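Local coordinates for tryptophan halogenase superfamily (Brevundimonas sp. BAL3, PDB 6FRL), which is a flavin-dependent halogenase that prefers bromination over chlorination, at residues L424-F437 and W450-H463. Numbering follows the deposited sequence.
Sequences LERKIALWTARGQF and WLAIYDGFGLYPDH
Trp431 lies between Tyr454 and Pro461. Its five-membered ring stacks face to face on the Tyr454 ring, centroids 3.7 Å apart and planes 6° from parallel. Pro461 covers the opposite indole face near the rim, with CD 3.6 Å from Trp431 CZ2. Trp431 CG stands anti to the backbone N (chi1 168°), which carries the indole out from helix 422-434 into this slot. There NE1 gives a nearly straight hydrogen bond, 2.9 Å and 171°, to Leu459 O. The acceptor lies in the indole plane, but the donor sits above the carbonyl plane. Leu459 directly follows Gly458, the C-prime residue of the Schellman motif that ends helix 447-456, and its own N closes the motif on Tyr454 O. Leu451 CD1 adds a contact at Trp431 CH2, 3.6 Å away.

Beside this core, Lys427 runs across one face of Trp450, its CE 3.5 Å from Trp450 CZ2. The Lys427 ammonium is off-centre from that ring and pairs with Glu443, while Trp450 NE1 bonds to Phe445 O.

The other end is looser and reaches the exposed Asp462. Asp462 N makes a 3.3 Å hydrogen bond to Thr432 O. The Asp462 carboxylate stays close to Thr432 O without bonding to it, and its OD2 forms a salt bridge with Arg373 of the second subunit.

An alanine in place of Trp431 would probably open a gap between Tyr454 and Pro461 and leave Leu459 O without its indole donor.

The stack thus ties helix 422-434 to helix 447-456, and the indole bond ties it to the chain just after that helix, while charge at the margin links the contact to the dimer partner.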
ATOM      1  N   LEU B 424     -17.678   1.168   3.780  1.00 30.45           N
ATOM      2  CA  LEU B 424     -17.703   1.004   5.221  1.00 31.71           C
ATOM      3  C   LEU B 424     -18.478  -0.234   5.694  1.00 33.32           C
ATOM      4  O   LEU B 424     -18.111  -0.836   6.728  1.00 33.10           O
ATOM      5  CB  LEU B 424     -18.290   2.249   5.889  1.00 30.66           C
ATOM      6  CG  LEU B 424     -18.269   2.257   7.421  1.00 32.13           C
ATOM      7  CD1 LEU B 424     -16.838   2.073   7.955  1.00 31.54           C
ATOM      8  CD2 LEU B 424     -18.865   3.565   7.909  1.00 33.56           C
ATOM      9  N   GLU B 425     -19.556  -0.585   4.983  1.00 35.17           N
ATOM     10  CA  GLU B 425     -20.306  -1.826   5.273  1.00 36.38           C
ATOM     11  C   GLU B 425     -19.370  -3.021   5.182  1.00 33.16           C
ATOM     12  O   GLU B 425     -19.377  -3.878   6.060  1.00 31.99           O
ATOM     13  CB  GLU B 425     -21.501  -2.028   4.325  1.00 38.42           C
ATOM     14  CG  GLU B 425     -22.751  -1.220   4.688  1.00 41.49           C
ATOM     15  CD  GLU B 425     -23.889  -1.326   3.644  1.00 48.41           C
ATOM     16  OE1 GLU B 425     -23.707  -1.980   2.576  1.00 49.40           O
ATOM     17  OE2 GLU B 425     -24.975  -0.733   3.893  1.00 45.12           O
ATOM     18  N   ARG B 426     -18.563  -3.052   4.133  1.00 31.32           N
ATOM     19  CA  ARG B 426     -17.627  -4.151   3.915  1.00 35.49           C
ATOM     20  C   ARG B 426     -16.559  -4.252   5.002  1.00 34.21           C
ATOM     21  O   ARG B 426     -16.224  -5.365   5.412  1.00 35.02           O
ATOM     22  CB  ARG B 426     -16.924  -4.010   2.561  1.00 38.80           C
ATOM     23  CG  ARG B 426     -17.785  -4.385   1.371  1.00 41.27           C
ATOM     24  CD  ARG B 426     -17.014  -4.092   0.107  1.00 46.95           C
ATOM     25  NE  ARG B 426     -15.719  -4.804   0.129  1.00 50.16           N
ATOM     26  CZ  ARG B 426     -14.686  -4.563  -0.679  1.00 50.97           C
ATOM     27  NH1 ARG B 426     -14.738  -3.601  -1.611  1.00 49.94           N
ATOM     28  NH2 ARG B 426     -13.588  -5.301  -0.552  1.00 50.06           N
ATOM     29  N   LYS B 427     -16.037  -3.101   5.444  1.00 30.04           N
ATOM     30  CA  LYS B 427     -15.075  -3.049   6.543  1.00 31.06           C
ATOM     31  C   LYS B 427     -15.660  -3.610   7.821  1.00 31.52           C
ATOM     32  O   LYS B 427     -15.051  -4.478   8.439  1.00 32.40           O
ATOM     33  CB  LYS B 427     -14.579  -1.616   6.816  1.00 31.24           C
ATOM     34  CG  LYS B 427     -13.370  -1.198   6.006  1.00 31.79           C
ATOM     35  CD  LYS B 427     -12.965   0.247   6.268  1.00 33.49           C
ATOM     36  CE  LYS B 427     -11.455   0.416   6.325  1.00 34.13           C
ATOM     37  NZ  LYS B 427     -10.879   0.527   4.988  1.00 36.32           N
ATOM     38  N   ILE B 428     -16.840  -3.100   8.202  1.00 33.50           N
ATOM     39  CA  ILE B 428     -17.517  -3.522   9.435  1.00 31.21           C
ATOM     40  C   ILE B 428     -17.837  -5.006   9.349  1.00 32.78           C
ATOM     41  O   ILE B 428     -17.677  -5.705  10.335  1.00 35.26           O
ATOM     42  CB  ILE B 428     -18.781  -2.684   9.720  1.00 29.85           C
ATOM     43  CG1 ILE B 428     -18.394  -1.252  10.079  1.00 28.75           C
ATOM     44  CG2 ILE B 428     -19.602  -3.256  10.865  1.00 28.42           C
ATOM     45  CD1 ILE B 428     -19.591  -0.320  10.166  1.00 30.07           C
ATOM     46  N   ALA B 429     -18.231  -5.492   8.170  1.00 32.76           N
ATOM     47  CA  ALA B 429     -18.592  -6.918   7.992  1.00 33.00           C
ATOM     48  C   ALA B 429     -17.380  -7.873   8.108  1.00 30.90           C
ATOM     49  O   ALA B 429     -17.491  -8.918   8.730  1.00 35.54           O
ATOM     50  CB  ALA B 429     -19.360  -7.146   6.672  1.00 30.94           C
ATOM     51  N   LEU B 430     -16.244  -7.524   7.532  1.00 28.75           N
ATOM     52  CA  LEU B 430     -15.054  -8.387   7.661  1.00 26.77           C
ATOM     53  C   LEU B 430     -14.473  -8.303   9.073  1.00 26.21           C
ATOM     54  O   LEU B 430     -13.930  -9.291   9.563  1.00 24.73           O
ATOM     55  CB  LEU B 430     -13.991  -8.097   6.620  1.00 24.80           C
ATOM     56  CG  LEU B 430     -12.812  -9.083   6.613  1.00 26.15           C
ATOM     57  CD1 LEU B 430     -13.215 -10.493   6.159  1.00 26.29           C
ATOM     58  CD2 LEU B 430     -11.651  -8.546   5.775  1.00 24.82           C
ATOM     59  N   TRP B 431     -14.610  -7.159   9.743  1.00 26.40           N
ATOM     60  CA  TRP B 431     -14.102  -7.026  11.106  1.00 26.32           C
ATOM     61  C   TRP B 431     -14.887  -7.958  12.042  1.00 31.10           C
ATOM     62  O   TRP B 431     -14.280  -8.762  12.766  1.00 31.44           O
ATOM     63  CB  TRP B 431     -14.176  -5.581  11.600  1.00 26.79           C
ATOM     64  CG  TRP B 431     -13.929  -5.468  13.084  1.00 25.30           C
ATOM     65  CD1 TRP B 431     -14.853  -5.236  14.054  1.00 23.94           C
ATOM     66  CD2 TRP B 431     -12.681  -5.676  13.750  1.00 23.22           C
ATOM     67  NE1 TRP B 431     -14.252  -5.250  15.279  1.00 24.80           N
ATOM     68  CE2 TRP B 431     -12.919  -5.535  15.126  1.00 24.17           C
ATOM     69  CE3 TRP B 431     -11.395  -5.997  13.315  1.00 23.23           C
ATOM     70  CZ2 TRP B 431     -11.902  -5.673  16.091  1.00 24.12           C
ATOM     71  CZ3 TRP B 431     -10.373  -6.129  14.263  1.00 23.96           C
ATOM     72  CH2 TRP B 431     -10.639  -5.976  15.638  1.00 24.54           C
ATOM     73  N   THR B 432     -16.224  -7.895  11.989  1.00 34.14           N
ATOM     74  CA  THR B 432     -17.064  -8.751  12.871  1.00 34.92           C
ATOM     75  C   THR B 432     -16.987 -10.245  12.507  1.00 31.86           C
ATOM     76  O   THR B 432     -17.066 -11.096  13.377  1.00 35.07           O
ATOM     77  CB  THR B 432     -18.545  -8.303  12.971  1.00 32.38           C
ATOM     78  OG1 THR B 432     -19.240  -8.759  11.833  1.00 33.41           O
ATOM     79  CG2 THR B 432     -18.683  -6.766  13.070  1.00 32.53           C
ATOM     80  N   ALA B 433     -16.795 -10.554  11.238  1.00 30.38           N
ATOM     81  CA  ALA B 433     -16.676 -11.940  10.778  1.00 30.50           C
ATOM     82  C   ALA B 433     -15.351 -12.568  11.123  1.00 32.39           C
ATOM     83  O   ALA B 433     -15.300 -13.760  11.370  1.00 39.20           O
ATOM     84  CB  ALA B 433     -16.883 -12.035   9.285  1.00 27.10           C
ATOM     85  N   ARG B 434     -14.269 -11.798  11.091  1.00 32.24           N
ATOM     86  CA  ARG B 434     -12.955 -12.425  11.144  1.00 33.41           C
ATOM     87  C   ARG B 434     -11.838 -11.669  11.877  1.00 32.83           C
ATOM     88  O   ARG B 434     -10.750 -12.239  12.090  1.00 34.52           O
ATOM     89  CB  ARG B 434     -12.561 -12.753   9.692  1.00 35.27           C
ATOM     90  CG  ARG B 434     -11.303 -13.585   9.459  1.00 34.20           C
ATOM     91  CD  ARG B 434     -11.180 -14.842  10.295  1.00 33.00           C
ATOM     92  NE  ARG B 434      -9.874 -15.474  10.070  1.00 34.84           N
ATOM     93  CZ  ARG B 434      -8.699 -15.012  10.544  1.00 36.24           C
ATOM     94  NH1 ARG B 434      -8.610 -13.894  11.286  1.00 35.55           N
ATOM     95  NH2 ARG B 434      -7.579 -15.664  10.277  1.00 34.91           N
ATOM     96  N   GLY B 435     -12.092 -10.432  12.308  1.00 31.14           N
ATOM     97  CA  GLY B 435     -11.048  -9.585  12.924  1.00 31.06           C
ATOM     98  C   GLY B 435      -9.923  -9.132  12.003  1.00 28.57           C
ATOM     99  O   GLY B 435      -8.792  -8.983  12.450  1.00 26.95           O
ATOM    100  N   GLN B 436     -10.247  -8.909  10.730  1.00 29.58           N
ATOM    101  CA  GLN B 436      -9.309  -8.436   9.724  1.00 32.14           C
ATOM    102  C   GLN B 436      -9.795  -7.148   9.057  1.00 32.17           C
ATOM    103  O   GLN B 436     -10.988  -6.783   9.127  1.00 29.07           O
ATOM    104  CB  GLN B 436      -9.069  -9.527   8.664  1.00 33.75           C
ATOM    105  CG  GLN B 436      -8.142 -10.644   9.127  1.00 35.07           C
ATOM    106  CD  GLN B 436      -6.685 -10.252   9.007  1.00 36.13           C
ATOM    107  OE1 GLN B 436      -6.350  -9.070   9.088  1.00 37.11           O
ATOM    108  NE2 GLN B 436      -5.804 -11.240   8.732  1.00 35.44           N
ATOM    109  N   PHE B 437      -8.851  -6.493   8.372  1.00 30.94           N
ATOM    110  CA  PHE B 437      -9.017  -5.121   7.910  1.00 31.05           C
ATOM    111  C   PHE B 437      -9.089  -5.097   6.405  1.00 32.66           C
ATOM    112  O   PHE B 437      -8.209  -5.626   5.742  1.00 31.74           O
ATOM    113  CB  PHE B 437      -7.850  -4.286   8.410  1.00 29.24           C
ATOM    114  CG  PHE B 437      -7.743  -4.293   9.906  1.00 30.63           C
ATOM    115  CD1 PHE B 437      -8.583  -3.497  10.675  1.00 27.71           C
ATOM    116  CD2 PHE B 437      -6.850  -5.153  10.556  1.00 29.30           C
ATOM    117  CE1 PHE B 437      -8.516  -3.540  12.053  1.00 28.53           C
ATOM    118  CE2 PHE B 437      -6.787  -5.181  11.939  1.00 30.02           C
ATOM    119  CZ  PHE B 437      -7.612  -4.379  12.690  1.00 28.30           C
ATOM    120  N   TRP B 450      -8.278   1.961  13.199  1.00 27.99           N
ATOM    121  CA  TRP B 450      -9.598   1.316  13.051  1.00 27.96           C
ATOM    122  C   TRP B 450      -9.901   0.451  14.281  1.00 25.99           C
ATOM    123  O   TRP B 450     -10.999   0.513  14.850  1.00 21.86           O
ATOM    124  CB  TRP B 450      -9.659   0.499  11.725  1.00 28.48           C
ATOM    125  CG  TRP B 450      -9.723   1.408  10.534  1.00 28.08           C
ATOM    126  CD1 TRP B 450      -8.673   1.987   9.898  1.00 29.13           C
ATOM    127  CD2 TRP B 450     -10.903   1.907   9.891  1.00 28.61           C
ATOM    128  NE1 TRP B 450      -9.112   2.797   8.880  1.00 29.21           N
ATOM    129  CE2 TRP B 450     -10.480   2.780   8.863  1.00 29.23           C
ATOM    130  CE3 TRP B 450     -12.282   1.718  10.094  1.00 29.94           C
ATOM    131  CZ2 TRP B 450     -11.380   3.458   8.033  1.00 31.05           C
ATOM    132  CZ3 TRP B 450     -13.178   2.378   9.255  1.00 30.08           C
ATOM    133  CH2 TRP B 450     -12.722   3.234   8.239  1.00 29.74           C
ATOM    134  N   LEU B 451      -8.888  -0.335  14.679  1.00 25.95           N
ATOM    135  CA  LEU B 451      -8.887  -1.109  15.925  1.00 25.41           C
ATOM    136  C   LEU B 451      -9.256  -0.270  17.141  1.00 24.21           C
ATOM    137  O   LEU B 451     -10.074  -0.696  17.944  1.00 23.49           O
ATOM    138  CB  LEU B 451      -7.540  -1.769  16.152  1.00 25.79           C
ATOM    139  CG  LEU B 451      -7.375  -2.716  17.347  1.00 27.02           C
ATOM    140  CD1 LEU B 451      -8.481  -3.764  17.440  1.00 27.28           C
ATOM    141  CD2 LEU B 451      -6.026  -3.435  17.276  1.00 26.37           C
ATOM    142  N   ALA B 452      -8.673   0.923  17.263  1.00 24.20           N
ATOM    143  CA  ALA B 452      -8.959   1.810  18.409  1.00 23.69           C
ATOM    144  C   ALA B 452     -10.439   2.194  18.473  1.00 24.27           C
ATOM    145  O   ALA B 452     -11.032   2.309  19.557  1.00 24.18           O
ATOM    146  CB  ALA B 452      -8.097   3.063  18.357  1.00 22.33           C
ATOM    147  N   ILE B 453     -11.033   2.408  17.304  1.00 23.86           N
ATOM    148  CA  ILE B 453     -12.439   2.775  17.252  1.00 23.66           C
ATOM    149  C   ILE B 453     -13.330   1.541  17.507  1.00 25.55           C
ATOM    150  O   ILE B 453     -14.271   1.609  18.318  1.00 23.13           O
ATOM    151  CB  ILE B 453     -12.768   3.499  15.932  1.00 22.98           C
ATOM    152  CG1 ILE B 453     -11.847   4.748  15.754  1.00 22.17           C
ATOM    153  CG2 ILE B 453     -14.252   3.879  15.874  1.00 23.61           C
ATOM    154  CD1 ILE B 453     -11.732   5.688  16.945  1.00 21.17           C
ATOM    155  N   TYR B 454     -13.006   0.404  16.874  1.00 26.48           N
ATOM    156  CA  TYR B 454     -13.789  -0.811  17.119  1.00 27.65           C
ATOM    157  C   TYR B 454     -13.803  -1.112  18.621  1.00 28.16           C
ATOM    158  O   TYR B 454     -14.877  -1.259  19.216  1.00 27.25           O
ATOM    159  CB  TYR B 454     -13.281  -2.014  16.316  1.00 26.98           C
ATOM    160  CG  TYR B 454     -13.481  -1.922  14.803  1.00 26.51           C
ATOM    161  CD1 TYR B 454     -14.707  -1.602  14.259  1.00 26.95           C
ATOM    162  CD2 TYR B 454     -12.428  -2.199  13.914  1.00 26.38           C
ATOM    163  CE1 TYR B 454     -14.886  -1.545  12.866  1.00 28.75           C
ATOM    164  CE2 TYR B 454     -12.583  -2.137  12.539  1.00 26.45           C
ATOM    165  CZ  TYR B 454     -13.814  -1.806  12.014  1.00 28.06           C
ATOM    166  OH  TYR B 454     -14.007  -1.757  10.649  1.00 30.38           O
ATOM    167  N   ASP B 455     -12.625  -1.108  19.234  1.00 26.79           N
ATOM    168  CA  ASP B 455     -12.512  -1.390  20.657  1.00 27.82           C
ATOM    169  C   ASP B 455     -13.152  -0.328  21.531  1.00 28.07           C
ATOM    170  O   ASP B 455     -13.814  -0.650  22.514  1.00 27.58           O
ATOM    171  CB  ASP B 455     -11.051  -1.586  21.072  1.00 26.82           C
ATOM    172  CG  ASP B 455     -10.876  -1.551  22.537  1.00 26.11           C
ATOM    173  OD1 ASP B 455     -11.287  -2.547  23.153  1.00 26.72           O
ATOM    174  OD2 ASP B 455     -10.365  -0.518  23.058  1.00 25.50           O
ATOM    175  N   GLY B 456     -12.967   0.938  21.193  1.00 30.71           N
ATOM    176  CA  GLY B 456     -13.607   2.046  21.943  1.00 30.22           C
ATOM    177  C   GLY B 456     -15.130   1.981  22.000  1.00 29.31           C
ATOM    178  O   GLY B 456     -15.731   2.326  23.015  1.00 29.49           O
ATOM    179  N   PHE B 457     -15.758   1.543  20.905  1.00 29.87           N
ATOM    180  CA  PHE B 457     -17.207   1.335  20.895  1.00 31.60           C
ATOM    181  C   PHE B 457     -17.665  -0.081  21.227  1.00 28.97           C
ATOM    182  O   PHE B 457     -18.829  -0.368  21.073  1.00 29.18           O
ATOM    183  CB  PHE B 457     -17.796   1.763  19.554  1.00 35.60           C
ATOM    184  CG  PHE B 457     -17.758   3.233  19.341  1.00 39.89           C
ATOM    185  CD1 PHE B 457     -18.776   4.034  19.814  1.00 45.80           C
ATOM    186  CD2 PHE B 457     -16.692   3.820  18.688  1.00 40.88           C
ATOM    187  CE1 PHE B 457     -18.742   5.397  19.596  1.00 49.03           C
ATOM    188  CE2 PHE B 457     -16.637   5.177  18.491  1.00 45.04           C
ATOM    189  CZ  PHE B 457     -17.665   5.978  18.943  1.00 46.95           C
ATOM    190  N   GLY B 458     -16.768  -0.950  21.683  1.00 29.35           N
ATOM    191  CA  GLY B 458     -17.115  -2.294  22.102  1.00 28.73           C
ATOM    192  C   GLY B 458     -17.597  -3.266  21.024  1.00 30.63           C
ATOM    193  O   GLY B 458     -18.351  -4.188  21.343  1.00 29.38           O
ATOM    194  N   LEU B 459     -17.169  -3.088  19.765  1.00 31.30           N
ATOM    195  CA  LEU B 459     -17.516  -4.030  18.691  1.00 29.66           C
ATOM    196  C   LEU B 459     -16.357  -4.987  18.398  1.00 30.03           C
ATOM    197  O   LEU B 459     -15.352  -4.568  17.865  1.00 31.73           O
ATOM    198  CB  LEU B 459     -17.917  -3.275  17.425  1.00 31.19           C
ATOM    199  CG  LEU B 459     -18.336  -4.188  16.229  1.00 33.36           C
ATOM    200  CD1 LEU B 459     -19.556  -5.072  16.540  1.00 33.15           C
ATOM    201  CD2 LEU B 459     -18.573  -3.408  14.950  1.00 32.52           C
ATOM    202  N   TYR B 460     -16.540  -6.275  18.699  1.00 30.52           N
ATOM    203  CA  TYR B 460     -15.492  -7.292  18.593  1.00 29.72           C
ATOM    204  C   TYR B 460     -15.945  -8.463  17.745  1.00 30.24           C
ATOM    205  O   TYR B 460     -17.123  -8.749  17.716  1.00 30.66           O
ATOM    206  CB  TYR B 460     -15.156  -7.821  19.987  1.00 30.69           C
ATOM    207  CG  TYR B 460     -14.738  -6.749  20.957  1.00 31.45           C
ATOM    208  CD1 TYR B 460     -13.481  -6.143  20.841  1.00 33.10           C
ATOM    209  CD2 TYR B 460     -15.582  -6.322  21.976  1.00 31.49           C
ATOM    210  CE1 TYR B 460     -13.067  -5.152  21.715  1.00 33.17           C
ATOM    211  CE2 TYR B 460     -15.175  -5.326  22.863  1.00 34.29           C
ATOM    212  CZ  TYR B 460     -13.902  -4.751  22.718  1.00 34.04           C
ATOM    213  OH  TYR B 460     -13.464  -3.767  23.565  1.00 33.13           O
ATOM    214  N   PRO B 461     -15.014  -9.170  17.079  1.00 31.78           N
ATOM    215  CA  PRO B 461     -15.381 -10.310  16.252  1.00 33.99           C
ATOM    216  C   PRO B 461     -15.850 -11.513  17.032  1.00 39.80           C
ATOM    217  O   PRO B 461     -15.477 -11.655  18.187  1.00 39.29           O
ATOM    218  CB  PRO B 461     -14.084 -10.674  15.515  1.00 33.71           C
ATOM    219  CG  PRO B 461     -12.996  -9.884  16.121  1.00 34.73           C
ATOM    220  CD  PRO B 461     -13.618  -8.752  16.874  1.00 34.22           C
ATOM    221  N   ASP B 462     -16.616 -12.381  16.371  1.00 47.73           N
ATOM    222  CA  ASP B 462     -17.188 -13.600  16.990  1.00 57.93           C
ATOM    223  C   ASP B 462     -16.046 -14.582  17.180  1.00 62.85           C
ATOM    224  O   ASP B 462     -15.841 -15.066  18.294  1.00 69.26           O
ATOM    225  CB  ASP B 462     -18.300 -14.282  16.134  1.00 59.71           C
ATOM    226  CG  ASP B 462     -18.806 -13.402  14.945  1.00 60.62           C
ATOM    227  OD1 ASP B 462     -19.205 -12.249  15.210  1.00 53.26           O
ATOM    228  OD2 ASP B 462     -18.799 -13.878  13.769  1.00 61.01           O
ATOM    229  N   HIS B 463     -15.312 -14.860  16.098  1.00 69.19           N
ATOM    230  CA  HIS B 463     -14.072 -15.639  16.198  1.00 81.43           C
ATOM    231  C   HIS B 463     -12.813 -14.910  15.717  1.00 81.04           C
ATOM    232  O   HIS B 463     -12.742 -14.291  14.616  1.00 77.04           O
ATOM    233  CB  HIS B 463     -14.118 -17.051  15.593  1.00 88.61           C
ATOM    234  CG  HIS B 463     -13.333 -18.051  16.398  1.00 96.29           C
ATOM    235  ND1 HIS B 463     -12.013 -18.362  16.140  1.00 97.43           N
ATOM    236  CD2 HIS B 463     -13.683 -18.782  17.486  1.00100.14           C
ATOM    237  CE1 HIS B 463     -11.593 -19.259  17.018  1.00 96.17           C
ATOM    238  NE2 HIS B 463     -12.585 -19.523  17.850  1.00 97.98           N
TER